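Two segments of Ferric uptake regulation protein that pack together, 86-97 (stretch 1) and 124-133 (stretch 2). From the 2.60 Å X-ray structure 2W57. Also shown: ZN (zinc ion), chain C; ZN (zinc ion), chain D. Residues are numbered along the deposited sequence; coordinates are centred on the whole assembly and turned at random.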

# COMPACT_ATOMS: atom_id res chain seq x y z
N HIS A 86 9.13 -13.93 -11.25
CA HIS A 86 9.34 -14.58 -9.95
C HIS A 86 8.66 -13.84 -8.79
O HIS A 86 9.12 -12.79 -8.32
CB HIS A 86 10.83 -14.77 -9.65
CG HIS A 86 11.63 -15.24 -10.83
ND1 HIS A 86 11.34 -16.41 -11.51
CD2 HIS A 86 12.72 -14.72 -11.44
CE1 HIS A 86 12.20 -16.57 -12.50
NE2 HIS A 86 13.06 -15.56 -12.48
N HIS A 87 7.54 -14.42 -8.36
CA HIS A 87 6.72 -13.91 -7.29
C HIS A 87 7.44 -13.92 -5.94
O HIS A 87 8.06 -14.91 -5.57
CB HIS A 87 5.44 -14.75 -7.18
CG HIS A 87 4.59 -14.41 -6.00
ND1 HIS A 87 3.65 -13.40 -6.04
CD2 HIS A 87 4.53 -14.94 -4.76
CE1 HIS A 87 3.05 -13.32 -4.86
NE2 HIS A 87 3.56 -14.24 -4.07
N HIS A 88 7.35 -12.80 -5.22
CA HIS A 88 7.73 -12.78 -3.81
C HIS A 88 6.81 -11.88 -2.95
O HIS A 88 5.99 -11.10 -3.46
CB HIS A 88 9.22 -12.45 -3.63
CG HIS A 88 9.63 -11.12 -4.19
ND1 HIS A 88 9.78 -10.90 -5.54
CD2 HIS A 88 9.93 -9.95 -3.58
CE1 HIS A 88 10.15 -9.65 -5.74
NE2 HIS A 88 10.25 -9.05 -4.57
N ASP A 89 6.93 -12.03 -1.64
CA ASP A 89 6.26 -11.16 -0.68
C ASP A 89 7.33 -10.47 0.13
O ASP A 89 8.52 -10.72 -0.10
CB ASP A 89 5.32 -11.98 0.19
CG ASP A 89 4.24 -12.62 -0.63
OD1 ASP A 89 3.57 -11.89 -1.39
OD2 ASP A 89 4.08 -13.86 -0.54
N HIS A 90 6.94 -9.61 1.06
CA HIS A 90 7.91 -8.71 1.66
C HIS A 90 7.84 -8.66 3.16
O HIS A 90 6.77 -8.57 3.75
CB HIS A 90 7.80 -7.30 1.08
CG HIS A 90 7.77 -7.27 -0.42
ND1 HIS A 90 6.63 -7.54 -1.15
CD2 HIS A 90 8.74 -7.00 -1.33
CE1 HIS A 90 6.90 -7.45 -2.44
NE2 HIS A 90 8.17 -7.11 -2.58
N LEU A 91 9.01 -8.72 3.77
CA LEU A 91 9.16 -8.54 5.19
C LEU A 91 9.95 -7.25 5.31
O LEU A 91 10.99 -7.09 4.68
CB LEU A 91 9.90 -9.74 5.77
CG LEU A 91 10.37 -9.80 7.22
CD1 LEU A 91 9.21 -9.90 8.18
CD2 LEU A 91 11.30 -11.01 7.38
N VAL A 92 9.45 -6.31 6.09
CA VAL A 92 10.02 -4.98 6.11
C VAL A 92 10.45 -4.62 7.53
O VAL A 92 9.66 -4.76 8.47
CB VAL A 92 8.99 -3.96 5.59
CG1 VAL A 92 9.55 -2.56 5.55
CG2 VAL A 92 8.51 -4.39 4.21
N CYS A 93 11.71 -4.19 7.68
CA CYS A 93 12.22 -3.68 8.96
C CYS A 93 11.80 -2.24 9.07
O CYS A 93 12.01 -1.44 8.15
CB CYS A 93 13.74 -3.75 9.08
SG CYS A 93 14.49 -5.39 8.95
N LEU A 94 11.22 -1.90 10.22
CA LEU A 94 10.71 -0.56 10.48
C LEU A 94 11.79 0.43 10.94
O LEU A 94 11.48 1.59 11.28
CB LEU A 94 9.55 -0.64 11.48
CG LEU A 94 8.22 -1.22 10.97
CD1 LEU A 94 7.12 -1.13 12.04
CD2 LEU A 94 7.76 -0.54 9.66
N ASP A 95 13.05 0.00 10.92
CA ASP A 95 14.13 0.79 11.52
C ASP A 95 15.44 0.77 10.73
O ASP A 95 16.27 1.66 10.91
CB ASP A 95 14.37 0.37 12.99
CG ASP A 95 14.36 -1.15 13.19
OD1 ASP A 95 13.78 -1.89 12.36
OD2 ASP A 95 14.94 -1.62 14.20
N CYS A 96 15.61 -0.22 9.86
CA CYS A 96 16.86 -0.39 9.12
C CYS A 96 16.72 -0.09 7.64
O CYS A 96 17.71 -0.11 6.92
CB CYS A 96 17.40 -1.80 9.32
SG CYS A 96 17.41 -2.26 11.05
N GLY A 97 15.49 0.20 7.21
CA GLY A 97 15.20 0.36 5.78
C GLY A 97 15.59 -0.88 4.98
O GLY A 97 16.13 -0.77 3.86
N ASN A 124 -4.88 -12.47 -7.64
CA ASN A 124 -3.66 -11.83 -7.18
C ASN A 124 -3.75 -11.61 -5.67
O ASN A 124 -4.84 -11.66 -5.10
CB ASN A 124 -3.46 -10.50 -7.92
CG ASN A 124 -2.07 -9.91 -7.71
OD1 ASN A 124 -1.17 -10.57 -7.19
ND2 ASN A 124 -1.90 -8.66 -8.13
N HIS A 125 -2.60 -11.38 -5.03
CA HIS A 125 -2.56 -11.02 -3.62
C HIS A 125 -1.37 -10.09 -3.33
O HIS A 125 -0.52 -9.89 -4.19
CB HIS A 125 -2.50 -12.27 -2.74
CG HIS A 125 -1.19 -13.00 -2.80
ND1 HIS A 125 -0.90 -13.92 -3.78
CD2 HIS A 125 -0.11 -12.97 -1.98
CE1 HIS A 125 0.31 -14.42 -3.57
NE2 HIS A 125 0.81 -13.86 -2.49
N SER A 126 -1.34 -9.49 -2.15
CA SER A 126 -0.13 -8.82 -1.69
C SER A 126 0.01 -9.00 -0.20
O SER A 126 -0.97 -8.90 0.53
CB SER A 126 -0.12 -7.33 -2.08
OG SER A 126 -1.22 -6.63 -1.52
N LEU A 127 1.23 -9.29 0.24
CA LEU A 127 1.50 -9.56 1.66
C LEU A 127 2.73 -8.81 2.14
O LEU A 127 3.80 -8.94 1.55
CB LEU A 127 1.62 -11.07 1.92
CG LEU A 127 2.20 -11.61 3.23
CD1 LEU A 127 1.31 -11.29 4.41
CD2 LEU A 127 2.41 -13.11 3.13
N TYR A 128 2.55 -8.02 3.21
CA TYR A 128 3.61 -7.20 3.79
C TYR A 128 3.70 -7.46 5.28
O TYR A 128 2.74 -7.25 6.01
CB TYR A 128 3.37 -5.71 3.53
CG TYR A 128 3.33 -5.34 2.07
CD1 TYR A 128 4.51 -5.22 1.34
CD2 TYR A 128 2.13 -5.16 1.42
CE1 TYR A 128 4.48 -4.92 -0.02
CE2 TYR A 128 2.08 -4.85 0.06
CZ TYR A 128 3.25 -4.74 -0.65
OH TYR A 128 3.21 -4.43 -2.00
N LEU A 129 4.86 -7.92 5.73
CA LEU A 129 5.09 -8.11 7.15
C LEU A 129 6.00 -6.99 7.63
O LEU A 129 7.03 -6.73 7.01
CB LEU A 129 5.73 -9.48 7.40
CG LEU A 129 5.04 -10.70 6.79
CD1 LEU A 129 5.80 -11.99 7.07
CD2 LEU A 129 3.59 -10.81 7.25
N TYR A 130 5.62 -6.31 8.70
CA TYR A 130 6.46 -5.24 9.22
C TYR A 130 6.96 -5.58 10.63
O TYR A 130 6.20 -6.10 11.44
CB TYR A 130 5.72 -3.90 9.22
CG TYR A 130 5.07 -3.51 7.90
CD1 TYR A 130 5.77 -2.75 6.97
CD2 TYR A 130 3.75 -3.88 7.60
CE1 TYR A 130 5.19 -2.36 5.77
CE2 TYR A 130 3.17 -3.49 6.40
CZ TYR A 130 3.89 -2.73 5.49
OH TYR A 130 3.34 -2.34 4.29
N GLY A 131 8.23 -5.30 10.90
CA GLY A 131 8.79 -5.50 12.25
C GLY A 131 10.08 -4.74 12.57
O GLY A 131 10.69 -4.14 11.67
N LYS A 132 10.48 -4.76 13.84
CA LYS A 132 11.74 -4.13 14.30
C LYS A 132 12.94 -5.05 14.07
O LYS A 132 12.92 -6.22 14.45
CB LYS A 132 11.68 -3.75 15.80
CG LYS A 132 10.59 -2.76 16.22
CD LYS A 132 10.95 -1.31 15.87
CE LYS A 132 9.69 -0.42 15.76
NZ LYS A 132 9.97 0.88 15.08
N CYS A 133 13.98 -4.50 13.44
CA CYS A 133 15.25 -5.21 13.27
C CYS A 133 16.35 -4.49 14.03
O CYS A 133 17.31 -5.11 14.50
CB CYS A 133 15.62 -5.32 11.79
SG CYS A 133 14.40 -6.21 10.81
ZN ZN C . 2.85 -14.47 -1.92
ZN ZN D . 9.98 -7.05 -4.09
O HOH W 1 3.71 -8.57 -1.48

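The two stretches lie side by side as parallel strands, 89-93 against 124-132, with an angle of 19° between their directions and a closest approach of 4.6 Å between axes. A single hydrogen-bonding pattern runs through the ladder: H90 and V92 each use both backbone N and O, and L94 adds its N. H90 N donates to L127 O (3.2 Å) and H90 O accepts from L129 N (2.8 Å); V92 N then donates to L129 O (2.6 Å), and V92 O accepts from G131 N (2.9 Å). L94 N closes the series on G131 O at 2.7 Å. Between these bonds, CA-H...O contacts fill the register, the shortest from C93 CA to G131 O at 3.1 Å.

Parallel pairing places side chains in register, so each face can be read as pairs. L91 and L129 share one face, where L91 CD1 reaches L129 CB at 3.6 Å; branched aliphatic chains suit this buried position. C93 follows on the same face opposite G131, which has no side chain to set beside it. The other face carries H90 with Y128 and V92 with Y130. The H90 and Y128 rings are nearly parallel but slid apart, so they barely overlap, while V92 CB packs 3.7 Å from Y130 CD1. L94, just past the strand, extends this apolar patch, with its CD2 4.0 Å from Y130 CB.

Metal and sulfur fasten the two ends. At the start, one zinc is held by H87 NE2 (2.3 Å), D89 OD2 (1.9 Å) and H125 NE2 (2.2 Å), with a further ligand from elsewhere in the structure. It therefore ties both stretches together, and explains why H87 NE2 and H125 NE2 can sit 3.2 Å apart without a hydrogen bond: both face the metal. The second zinc takes H88 NE2 (2.1 Å) and H90 NE2 (2.4 Å), with two more ligands from elsewhere in the structure; none comes from stretch 2. H90 still reaches across by its other nitrogen: water 1 accepts from H90 ND1 and from L127 N, both at 3.1 Å.

At the far end, C93 SG and C133 SG form a 2.0 Å disulfide with chi3 of -72°, a covalent lock from C93, in the last bridge, to C133, two residues past G131. D95, in the p rotamer, brings OD1 to C133 N at 2.8 Å in a nearly straight hydrogen bond, so a carboxylate caters for the backbone NH next to the disulfide. C96 SG lies 3.6 Å from C133 CB. Altogether 873 Å² is buried, with apolar contact from L91-L129 and V92-Y130 in the middle, and metal and disulfide links toward the two ends.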